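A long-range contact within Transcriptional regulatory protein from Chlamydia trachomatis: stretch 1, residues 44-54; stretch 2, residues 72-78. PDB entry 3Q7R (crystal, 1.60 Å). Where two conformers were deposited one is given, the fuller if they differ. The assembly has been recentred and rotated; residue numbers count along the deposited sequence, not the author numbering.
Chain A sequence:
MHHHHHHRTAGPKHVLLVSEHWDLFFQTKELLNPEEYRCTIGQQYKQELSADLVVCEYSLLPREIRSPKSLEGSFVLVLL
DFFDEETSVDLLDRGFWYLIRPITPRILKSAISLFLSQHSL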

# COMPACT_ATOMS: atom_id res chain seq x y z
N GLN A 44 -5.16 5.95 -20.19
CA GLN A 44 -4.92 7.29 -19.66
C GLN A 44 -5.69 7.44 -18.36
O GLN A 44 -6.70 6.78 -18.15
CB GLN A 44 -5.35 8.40 -20.65
CG GLN A 44 -6.85 8.68 -20.82
CD GLN A 44 -7.61 7.72 -21.78
OE1 GLN A 44 -7.01 7.11 -22.65
NE2 GLN A 44 -8.94 7.61 -21.61
N TYR A 45 -5.15 8.23 -17.45
CA TYR A 45 -5.78 8.30 -16.12
C TYR A 45 -7.22 8.85 -16.23
O TYR A 45 -7.48 9.86 -16.89
CB TYR A 45 -4.97 9.21 -15.16
CG TYR A 45 -5.69 9.36 -13.86
CD1 TYR A 45 -5.68 8.32 -12.93
CD2 TYR A 45 -6.47 10.48 -13.58
CE1 TYR A 45 -6.39 8.36 -11.74
CE2 TYR A 45 -7.19 10.52 -12.42
CZ TYR A 45 -7.14 9.48 -11.47
OH TYR A 45 -7.90 9.54 -10.29
N LYS A 46 -8.11 8.15 -15.55
CA LYS A 46 -9.50 8.62 -15.36
C LYS A 46 -10.10 7.82 -14.23
O LYS A 46 -9.46 6.92 -13.65
CB LYS A 46 -10.29 8.43 -16.65
CG LYS A 46 -10.40 6.95 -16.98
CD LYS A 46 -11.18 6.58 -18.30
CE LYS A 46 -12.52 7.10 -18.40
NZ LYS A 46 -13.20 6.43 -19.59
N GLN A 47 -11.33 8.19 -13.87
CA GLN A 47 -12.17 7.30 -13.10
C GLN A 47 -13.44 7.06 -13.92
O GLN A 47 -13.64 7.69 -14.97
CB GLN A 47 -12.52 7.85 -11.70
CG GLN A 47 -11.26 8.34 -10.99
CD GLN A 47 -11.48 8.69 -9.57
OE1 GLN A 47 -12.61 9.03 -9.17
NE2 GLN A 47 -10.40 8.74 -8.79
N GLU A 48 -14.22 6.08 -13.49
CA GLU A 48 -15.52 5.78 -14.09
C GLU A 48 -16.53 5.71 -12.97
O GLU A 48 -16.16 5.49 -11.82
CB GLU A 48 -15.46 4.46 -14.90
CG GLU A 48 -14.68 4.63 -16.17
CD GLU A 48 -14.49 3.39 -17.00
OE1 GLU A 48 -14.85 2.31 -16.54
OE2 GLU A 48 -13.97 3.53 -18.15
N LEU A 49 -17.81 5.94 -13.30
CA LEU A 49 -18.85 5.96 -12.29
C LEU A 49 -18.90 4.69 -11.48
O LEU A 49 -19.22 4.74 -10.29
CB LEU A 49 -20.24 6.17 -12.92
CG LEU A 49 -20.40 7.55 -13.50
CD1 LEU A 49 -21.71 7.60 -14.34
CD2 LEU A 49 -20.45 8.59 -12.37
N SER A 50 -18.65 3.56 -12.14
CA SER A 50 -18.68 2.27 -11.47
C SER A 50 -17.41 1.90 -10.76
O SER A 50 -17.42 0.94 -10.03
CB SER A 50 -19.03 1.18 -12.47
OG SER A 50 -18.05 1.15 -13.50
N ALA A 51 -16.32 2.64 -10.98
CA ALA A 51 -15.03 2.18 -10.46
C ALA A 51 -14.96 2.34 -8.95
O ALA A 51 -15.13 3.43 -8.41
CB ALA A 51 -13.91 2.95 -11.12
N ASP A 52 -14.73 1.23 -8.28
CA ASP A 52 -14.40 1.24 -6.85
C ASP A 52 -12.92 1.53 -6.64
O ASP A 52 -12.54 2.22 -5.67
CB ASP A 52 -14.75 -0.11 -6.24
CG ASP A 52 -16.25 -0.38 -6.33
OD1 ASP A 52 -16.99 0.37 -5.66
OD2 ASP A 52 -16.66 -1.26 -7.08
N LEU A 53 -12.08 0.99 -7.52
CA LEU A 53 -10.63 1.18 -7.35
C LEU A 53 -10.05 1.45 -8.74
O LEU A 53 -10.39 0.75 -9.69
CB LEU A 53 -9.99 -0.06 -6.78
CG LEU A 53 -8.46 -0.08 -6.76
CD1 LEU A 53 -7.93 0.97 -5.80
CD2 LEU A 53 -8.02 -1.52 -6.34
N VAL A 54 -9.20 2.46 -8.86
CA VAL A 54 -8.40 2.63 -10.08
C VAL A 54 -6.96 2.30 -9.74
O VAL A 54 -6.42 2.84 -8.78
CB VAL A 54 -8.46 4.09 -10.59
CG1 VAL A 54 -7.58 4.24 -11.85
CG2 VAL A 54 -9.94 4.43 -10.89
N GLU A 72 -14.79 11.15 -1.84
CA GLU A 72 -16.09 10.71 -2.32
C GLU A 72 -16.01 10.01 -3.70
O GLU A 72 -17.05 9.55 -4.23
CB GLU A 72 -17.06 11.89 -2.49
CG GLU A 72 -17.34 12.54 -1.16
CD GLU A 72 -18.30 11.71 -0.29
OE1 GLU A 72 -18.88 10.72 -0.80
OE2 GLU A 72 -18.51 12.08 0.89
N GLY A 73 -14.81 9.97 -4.27
CA GLY A 73 -14.61 9.33 -5.55
C GLY A 73 -13.94 7.96 -5.39
O GLY A 73 -13.92 7.42 -4.31
N SER A 74 -13.37 7.45 -6.49
CA SER A 74 -12.69 6.16 -6.51
C SER A 74 -11.41 6.18 -5.67
O SER A 74 -10.70 7.18 -5.66
CB SER A 74 -12.27 5.80 -7.95
OG SER A 74 -13.33 5.82 -8.88
N PHE A 75 -11.08 5.07 -5.01
CA PHE A 75 -9.72 4.91 -4.47
C PHE A 75 -8.74 4.75 -5.63
O PHE A 75 -9.12 4.32 -6.72
CB PHE A 75 -9.66 3.65 -3.60
CG PHE A 75 -10.59 3.68 -2.43
CD1 PHE A 75 -10.26 4.48 -1.36
CD2 PHE A 75 -11.73 2.91 -2.40
CE1 PHE A 75 -11.10 4.54 -0.24
CE2 PHE A 75 -12.57 2.95 -1.28
CZ PHE A 75 -12.23 3.78 -0.21
N VAL A 76 -7.48 5.10 -5.37
CA VAL A 76 -6.40 4.89 -6.38
C VAL A 76 -5.18 4.20 -5.79
O VAL A 76 -4.68 4.65 -4.74
CB VAL A 76 -5.97 6.23 -7.01
CG1 VAL A 76 -4.81 5.97 -8.00
CG2 VAL A 76 -7.16 6.92 -7.79
N LEU A 77 -4.74 3.10 -6.40
CA LEU A 77 -3.50 2.44 -5.98
C LEU A 77 -2.53 2.64 -7.12
O LEU A 77 -2.90 2.41 -8.29
CB LEU A 77 -3.77 0.92 -5.82
CG LEU A 77 -2.55 -0.00 -5.60
CD1 LEU A 77 -1.94 0.25 -4.22
CD2 LEU A 77 -3.01 -1.47 -5.69
N VAL A 78 -1.30 3.03 -6.79
CA VAL A 78 -0.33 3.40 -7.83
C VAL A 78 0.73 2.31 -8.03
O VAL A 78 1.18 1.70 -7.07
CB VAL A 78 0.33 4.73 -7.43
CG1 VAL A 78 1.51 5.03 -8.34
CG2 VAL A 78 -0.71 5.84 -7.43
O HOH W 1 -11.31 10.05 -6.50

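First comes parallel strand pairing. Val 54 N donates to Phe 75 O at 2.8 Å, and Val 54 O accepts from Leu 77 N at 2.9 Å, so one residue bonds to two that flank Val 76, as parallel register requires. A longer bond, 3.3 Å from Phe 75 N to Asp 52 O, precedes these.

Before the strand, side chains join the backbone in the bonding. Ser 74, which has more area covered by the other stretch than any other residue here, points toward it, and its OG donates to Ala 51 O at 3.0 Å; a short hydroxyl suits a buried site facing a carbonyl. Its backbone N donates to Gln 47 OE1 at 3.2 Å. The amide of Gln 47 offers both acceptor and donor: NE2 gives a hydrogen bond to a water at 2.8 Å, which donates to Ser 74 O at 3.1 Å, and a weak one to Tyr 45 OH at 3.0 Å.

Apolar packing completes the contact. The long side chain of Leu 53 lets CD1 reach Phe 75 CB at 3.9 Å and Leu 77 CB at 4.2 Å. On the other face, the branched side chains of Val 54 and Val 76, well suited to extended backbone, meet at 4.2 Å (CB to CG2), while Tyr 45 brings its ring edge to Val 76, OH to CG2 3.7 Å.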